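SusD superfamily protein (Bacteroides fragilis, PDB 3L22) is a SusD-family protein of the outer membrane that probably binds sugars at the cell surface, and zinc ions bind to it in the crystal. Local coordinates at residues T77-E80 with N81-W85; L90-N93 with K94-F98; P254-D257 with T258-P261. All blocks are in the same frame, centred on the assembly; numbering follows the deposited sequence.

All three contacts are local, each within one unbroken run of chain. They come in series and none crosses another. Interaction 1 lies at the start of helix 79-103, where the chain turns from a loop into the helix. Interaction 2 follows further along the same helix, with nearest atoms about 5 Å from those of interaction 1. Its side chains touch both helix 18-33 and helix 113-131. Much later in the chain, interaction 3 closes a tight turn just after strand 249-253, and its nearest atoms are about 11 Å from interaction 1 and about 13 Å from interaction 2. Lys33, the last residue of helix 18-33, and Asn34 just after it meet this turn.

Interaction 1: T77-E80 with N81-W85; sequences TDAE and NADTW
Thr84 and Glu80 make the tight part of this contact, in the first turns of helix 79-103. Thr84 OG1 donates to Glu80 O at 2.6 Å, nearly straight out from the carbonyl. Thr84 N gives the same oxygen a second bond, 3.0 Å. OG1 reaches back because it stands beside the backbone N of its own residue (chi1 -62°). Ser45 OG is a further hydrogen-bond partner of this hydroxyl. The side chain of Glu80 itself folds away, bent at chi2 (-96°), and its OE2 is hydrogen-bonded to Thr69 OG1. Asn81 is also buried: its amide bonds to Tyr135, Pro427 and Gly75.

Ala79 and Asp83 form the looser side, nearer solvent. Ala79 is exposed, and its CB is 4.3 Å from Asp83 OD2. The Asp83 carboxylate leans over Ala79 O without bonding to it, while Asp83 N binds that oxygen at 2.8 Å.

Ala82 N donates to Asp78 O at 3.1 Å, and the Ala82 side chain packs on Val431 of helix 430-435. Asp78 sits at the N-cap position, but its carboxylate turns to Gly75 N and Asn68.

Asp78, Glu80 and Asp83 lie at or near the helix start, where the helix dipole would probably favour their negative charge. The threonine hydroxyl adds a second donor, so the carbonyl oxygen of buried Glu80 is gripped twice.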
loop_
_atom_site.group_PDB
_atom_site.type_symbol
_atom_site.label_atom_id
_atom_site.label_comp_id
_atom_site.label_asym_id
_atom_site.label_seq_id
_atom_site.Cartn_x
_atom_site.Cartn_y
_atom_site.Cartn_z
ATOM N N THR A 77 -8.677 15.531 -14.614
ATOM C CA THR A 77 -10.042 15.593 -14.094
ATOM C C THR A 77 -10.602 14.245 -13.689
ATOM O O THR A 77 -11.714 14.205 -13.245
ATOM C CB THR A 77 -11.037 16.234 -15.065
ATOM O OG1 THR A 77 -11.216 15.382 -16.212
ATOM C CG2 THR A 77 -10.543 17.597 -15.512
ATOM N N ASP A 78 -9.855 13.149 -13.825
ATOM C CA ASP A 78 -10.376 11.831 -13.436
ATOM C C ASP A 78 -10.731 11.777 -11.951
ATOM O O ASP A 78 -9.993 12.281 -11.115
ATOM C CB ASP A 78 -9.365 10.729 -13.744
ATOM C CG ASP A 78 -9.275 10.416 -15.251
ATOM O OD1 ASP A 78 -8.532 11.116 -15.960
ATOM O OD2 ASP A 78 -9.960 9.484 -15.719
ATOM N N ALA A 79 -11.867 11.182 -11.641
ATOM C CA ALA A 79 -12.368 11.101 -10.260
ATOM C C ALA A 79 -11.343 10.512 -9.302
ATOM O O ALA A 79 -11.182 11.005 -8.186
ATOM C CB ALA A 79 -13.696 10.319 -10.202
ATOM N N GLU A 80 -10.652 9.458 -9.722
ATOM C CA GLU A 80 -9.709 8.794 -8.819
ATOM C C GLU A 80 -8.481 9.678 -8.505
ATOM O O GLU A 80 -7.891 9.566 -7.427
ATOM C CB GLU A 80 -9.288 7.405 -9.320
ATOM C CG GLU A 80 -8.558 7.339 -10.662
ATOM C CD GLU A 80 -9.510 7.029 -11.831
ATOM O OE1 GLU A 80 -10.617 7.635 -11.880
ATOM O OE2 GLU A 80 -9.135 6.202 -12.692
ATOM N N ASN A 81 -8.129 10.564 -9.437
ATOM C CA ASN A 81 -7.058 11.521 -9.236
ATOM C C ASN A 81 -7.481 12.630 -8.249
ATOM O O ASN A 81 -6.831 12.849 -7.260
ATOM C CB ASN A 81 -6.613 12.057 -10.615
ATOM C CG ASN A 81 -5.316 12.868 -10.569
ATOM O OD1 ASN A 81 -4.721 13.098 -9.494
ATOM N ND2 ASN A 81 -4.873 13.328 -11.765
ATOM N N ALA A 82 -8.613 13.274 -8.502
ATOM C CA ALA A 82 -9.152 14.292 -7.628
ATOM C C ALA A 82 -9.424 13.750 -6.219
ATOM O O ALA A 82 -9.084 14.393 -5.206
ATOM C CB ALA A 82 -10.444 14.869 -8.239
ATOM N N ASP A 83 -9.996 12.561 -6.147
ATOM C CA ASP A 83 -10.315 11.978 -4.855
ATOM C C ASP A 83 -9.078 11.565 -4.070
ATOM O O ASP A 83 -9.013 11.836 -2.887
ATOM C CB ASP A 83 -11.224 10.768 -4.980
ATOM C CG ASP A 83 -12.636 11.114 -5.532
ATOM O OD1 ASP A 83 -13.022 12.305 -5.629
ATOM O OD2 ASP A 83 -13.329 10.135 -5.904
ATOM N N THR A 84 -8.114 10.912 -4.715
ATOM C CA THR A 84 -6.911 10.518 -4.015
ATOM C C THR A 84 -6.221 11.746 -3.436
ATOM O O THR A 84 -5.827 11.761 -2.269
ATOM C CB THR A 84 -5.941 9.770 -4.939
ATOM O OG1 THR A 84 -6.575 8.563 -5.398
ATOM C CG2 THR A 84 -4.622 9.466 -4.188
ATOM N N TRP A 85 -6.086 12.774 -4.275
ATOM C CA TRP A 85 -5.481 14.043 -3.880
ATOM C C TRP A 85 -6.226 14.708 -2.710
ATOM O O TRP A 85 -5.639 14.981 -1.659
ATOM C CB TRP A 85 -5.434 14.997 -5.082
ATOM C CG TRP A 85 -4.588 16.191 -4.853
ATOM C CD1 TRP A 85 -4.986 17.377 -4.319
ATOM C CD2 TRP A 85 -3.185 16.329 -5.143
ATOM N NE1 TRP A 85 -3.923 18.234 -4.239
ATOM C CE2 TRP A 85 -2.807 17.625 -4.746
ATOM C CE3 TRP A 85 -2.213 15.474 -5.675
ATOM C CZ2 TRP A 85 -1.499 18.104 -4.878
ATOM C CZ3 TRP A 85 -0.923 15.946 -5.816
ATOM C CH2 TRP A 85 -0.582 17.268 -5.429
#

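Interaction 2: L90-N93 with K94-F98; sequences LAIN and KVNTF
The Asn96 amide has the carbonyl oxygen of Ile92 against one face, with Ile92 O 3.2 Å from Asn96 CG. Ile92 CG2 lies towards the same face but off to one side, 3.8 Å from Asn96 ND2. The two side chains run side by side. At its ends the amide is held by outside partners: OD1 by Arg124 NH1, ND2 by the carbonyls of Thr153 and Arg151.

The Asn93 amide is turned roughly at right angles to that of Asn96. Thr97 OG1 stands over one of its faces, 3.9 Å from Asn93 ND2. A water gives a hydrogen bond to Asn93 OD1 at 2.7 Å and accepts a weak one from Asn96 ND2, bridging the two amides. OD1 of Asn93 also takes the backbone N of Glu155. The amide reaches this place because its CG is anti to the backbone N (chi1 -170°).

Thr97 adds a second grip on the backbone. Its OG1 and its N bond to Asn93 O at 2.8 Å and 2.9 Å, from opposite faces of the carbonyl plane. Lys94 lays CG 3.4 Å from Leu90 O and also touches Leu28 of helix 18-33. Ile92 and Val95 pack on helix 113-131.

The two amides tie the helix to the loop at 151-155. Arg124 close to Asn96 OD1 would probably polarise that amide, and the hydrogen bonds at both its ends hold its plane in one rotation.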
loop_
_atom_site.group_PDB
_atom_site.type_symbol
_atom_site.label_atom_id
_atom_site.label_comp_id
_atom_site.label_asym_id
_atom_site.label_seq_id
_atom_site.Cartn_x
_atom_site.Cartn_y
_atom_site.Cartn_z
ATOM N N LEU A 90 -6.639 15.979 2.933
ATOM C CA LEU A 90 -7.511 16.104 4.092
ATOM C C LEU A 90 -6.977 15.308 5.280
ATOM O O LEU A 90 -6.917 15.810 6.398
ATOM C CB LEU A 90 -8.943 15.635 3.825
ATOM C CG LEU A 90 -9.899 16.635 3.201
ATOM C CD1 LEU A 90 -11.203 15.886 2.737
ATOM C CD2 LEU A 90 -10.201 17.831 4.204
ATOM N N ALA A 91 -6.619 14.060 5.050
ATOM C CA ALA A 91 -5.994 13.242 6.097
ATOM C C ALA A 91 -4.711 13.923 6.649
ATOM O O ALA A 91 -4.510 14.005 7.854
ATOM C CB ALA A 91 -5.681 11.836 5.551
ATOM N N ILE A 92 -3.864 14.444 5.752
ATOM C CA ILE A 92 -2.622 15.108 6.169
ATOM C C ILE A 92 -2.918 16.315 7.039
ATOM O O ILE A 92 -2.280 16.496 8.086
ATOM C CB ILE A 92 -1.770 15.450 4.937
ATOM C CG1 ILE A 92 -1.171 14.145 4.365
ATOM C CG2 ILE A 92 -0.652 16.496 5.231
ATOM C CD1 ILE A 92 -0.797 14.211 2.871
ATOM N N ASN A 93 -3.890 17.140 6.640
ATOM C CA ASN A 93 -4.214 18.340 7.405
ATOM C C ASN A 93 -4.816 17.989 8.769
ATOM O O ASN A 93 -4.542 18.668 9.745
ATOM C CB ASN A 93 -5.142 19.304 6.645
ATOM C CG ASN A 93 -5.264 20.667 7.352
ATOM O OD1 ASN A 93 -4.257 21.358 7.594
ATOM N ND2 ASN A 93 -6.497 21.044 7.718
ATOM N N LYS A 94 -5.616 16.920 8.824
ATOM C CA LYS A 94 -6.099 16.392 10.101
ATOM C C LYS A 94 -4.970 15.990 11.029
ATOM O O LYS A 94 -5.037 16.287 12.224
ATOM C CB LYS A 94 -7.061 15.217 9.904
ATOM C CG LYS A 94 -8.439 15.673 9.423
ATOM C CD LYS A 94 -9.364 14.482 9.056
ATOM C CE LYS A 94 -10.756 14.968 8.686
ATOM N NZ LYS A 94 -11.438 15.292 9.982
ATOM N N VAL A 95 -3.930 15.352 10.497
ATOM C CA VAL A 95 -2.757 15.021 11.325
ATOM C C VAL A 95 -2.033 16.308 11.786
ATOM O O VAL A 95 -1.730 16.463 12.945
ATOM C CB VAL A 95 -1.755 14.080 10.607
ATOM C CG1 VAL A 95 -0.387 14.022 11.396
ATOM C CG2 VAL A 95 -2.362 12.679 10.390
ATOM N N ASN A 96 -1.816 17.248 10.879
ATOM C CA ASN A 96 -1.113 18.500 11.205
ATOM C C ASN A 96 -1.858 19.227 12.355
ATOM O O ASN A 96 -1.232 19.685 13.321
ATOM C CB ASN A 96 -1.038 19.425 9.984
ATOM C CG ASN A 96 -0.242 18.817 8.810
ATOM O OD1 ASN A 96 0.438 17.829 8.988
ATOM N ND2 ASN A 96 -0.356 19.407 7.606
ATOM N N THR A 97 -3.185 19.286 12.240
ATOM C CA THR A 97 -4.052 19.897 13.251
ATOM C C THR A 97 -4.070 19.133 14.560
ATOM O O THR A 97 -3.922 19.736 15.612
ATOM C CB THR A 97 -5.464 20.063 12.715
ATOM O OG1 THR A 97 -5.339 20.712 11.454
ATOM C CG2 THR A 97 -6.344 20.910 13.684
ATOM N N PHE A 98 -4.202 17.818 14.486
ATOM C CA PHE A 98 -4.099 16.972 15.663
ATOM C C PHE A 98 -2.794 17.238 16.410
ATOM O O PHE A 98 -2.837 17.453 17.616
ATOM C CB PHE A 98 -4.185 15.492 15.291
ATOM C CG PHE A 98 -3.974 14.537 16.446
ATOM C CD1 PHE A 98 -5.023 14.191 17.274
ATOM C CD2 PHE A 98 -2.752 13.921 16.644
ATOM C CE1 PHE A 98 -4.850 13.302 18.323
ATOM C CE2 PHE A 98 -2.562 13.015 17.678
ATOM C CZ PHE A 98 -3.608 12.706 18.523
HETATM O O HOH W 1 -2.309 20.913 5.724
#

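Interaction 3: P254-D257 with T258-P261; sequences PMAD and TNIP
Asn259 turns its amide back on Ala256, and the pair closes a type I beta turn with Asp257 and Thr258 at the corners. Asn259 N bonds to Ala256 O at 2.8 Å, a nearly straight N-H that comes from above the carbonyl plane. Ala256 N returns a bond to Asn259 OD1 at 3.0 Å, again from above the amide plane. The amide can reach it because CG lies between the backbone N and the carbonyl carbon (chi1 68°). Ala256 CB sits beside the nitrogen end, 3.7 Å from Asn259 ND2.

Met255, a selenomethionine, slants across the side chain of Asn259. Bent at chi2 (-70°), it brings SE to 3.8 Å from Pro261 CD, and the side chains of Met255 and Pro261 cross at about a right angle. Ile260 leans on the turn itself, with CG2 3.4 Å from Ala256 O.

The turn follows strand 249-253, which pairs with strand 322-326. Pro254 packs on Tyr192 and Thr196 of helix 192-196. At the end of helix 18-33, Lys33 gives Asn259 OD1 a weak bond. Asn34, just beyond, is hydrogen-bonded through ND2 to Asn259 O and touches Met255 and Pro261.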
loop_
_atom_site.group_PDB
_atom_site.type_symbol
_atom_site.label_atom_id
_atom_site.label_comp_id
_atom_site.label_asym_id
_atom_site.label_seq_id
_atom_site.Cartn_x
_atom_site.Cartn_y
_atom_site.Cartn_z
ATOM N N PRO A 254 -9.558 -1.436 9.433
ATOM C CA PRO A 254 -10.735 -2.228 9.797
ATOM C C PRO A 254 -11.995 -1.575 9.296
ATOM O O PRO A 254 -11.998 -0.356 9.055
ATOM C CB PRO A 254 -10.698 -2.198 11.328
ATOM C CG PRO A 254 -10.112 -0.829 11.624
ATOM C CD PRO A 254 -9.103 -0.585 10.556
HETATM N N MSE A 255 -13.055 -2.350 9.167
HETATM C CA MSE A 255 -14.363 -1.853 8.744
HETATM C C MSE A 255 -15.388 -2.221 9.805
HETATM O O MSE A 255 -15.251 -3.258 10.483
HETATM C CB MSE A 255 -14.765 -2.571 7.476
HETATM C CG MSE A 255 -13.908 -2.332 6.279
HETATM SE SE MSE A 255 -14.161 -0.512 5.652
HETATM C CE MSE A 255 -12.670 -0.446 4.356
ATOM N N ALA A 256 -16.440 -1.419 9.882
ATOM C CA ALA A 256 -17.573 -1.634 10.733
ATOM C C ALA A 256 -18.813 -1.255 9.936
ATOM O O ALA A 256 -18.746 -0.441 9.000
ATOM C CB ALA A 256 -17.469 -0.788 12.031
ATOM N N ASP A 257 -19.954 -1.830 10.325
ATOM C CA ASP A 257 -21.196 -1.636 9.585
ATOM C C ASP A 257 -21.485 -0.158 9.340
ATOM O O ASP A 257 -22.019 0.200 8.313
ATOM C CB ASP A 257 -22.388 -2.246 10.312
ATOM C CG ASP A 257 -22.345 -3.777 10.380
ATOM O OD1 ASP A 257 -21.860 -4.443 9.447
ATOM O OD2 ASP A 257 -22.820 -4.328 11.398
ATOM N N THR A 258 -21.119 0.691 10.289
ATOM C CA THR A 258 -21.454 2.081 10.239
ATOM C C THR A 258 -20.408 2.926 9.494
ATOM O O THR A 258 -20.533 4.125 9.462
ATOM C CB THR A 258 -21.584 2.606 11.701
ATOM O OG1 THR A 258 -20.324 2.425 12.379
ATOM C CG2 THR A 258 -22.736 1.878 12.440
ATOM N N ASN A 259 -19.342 2.344 8.949
ATOM C CA ASN A 259 -18.327 3.154 8.251
ATOM C C ASN A 259 -17.799 2.507 6.979
ATOM O O ASN A 259 -16.748 2.898 6.489
ATOM C CB ASN A 259 -17.181 3.536 9.207
ATOM C CG ASN A 259 -16.309 2.316 9.661
ATOM O OD1 ASN A 259 -16.010 1.410 8.884
ATOM N ND2 ASN A 259 -15.880 2.337 10.911
ATOM N N ILE A 260 -18.519 1.505 6.464
ATOM C CA ILE A 260 -18.130 0.856 5.205
ATOM C C ILE A 260 -18.169 1.849 4.018
ATOM O O ILE A 260 -18.885 2.861 4.079
ATOM C CB ILE A 260 -18.976 -0.390 4.891
ATOM C CG1 ILE A 260 -20.495 -0.071 4.984
ATOM C CG2 ILE A 260 -18.566 -1.561 5.802
ATOM C CD1 ILE A 260 -21.421 -1.022 4.266
ATOM N N PRO A 261 -17.434 1.555 2.934
ATOM C CA PRO A 261 -17.489 2.461 1.799
ATOM C C PRO A 261 -18.847 2.454 1.104
ATOM O O PRO A 261 -19.594 1.493 1.174
ATOM C CB PRO A 261 -16.402 1.927 0.861
ATOM C CG PRO A 261 -15.462 1.094 1.718
ATOM C CD PRO A 261 -16.442 0.486 2.721
#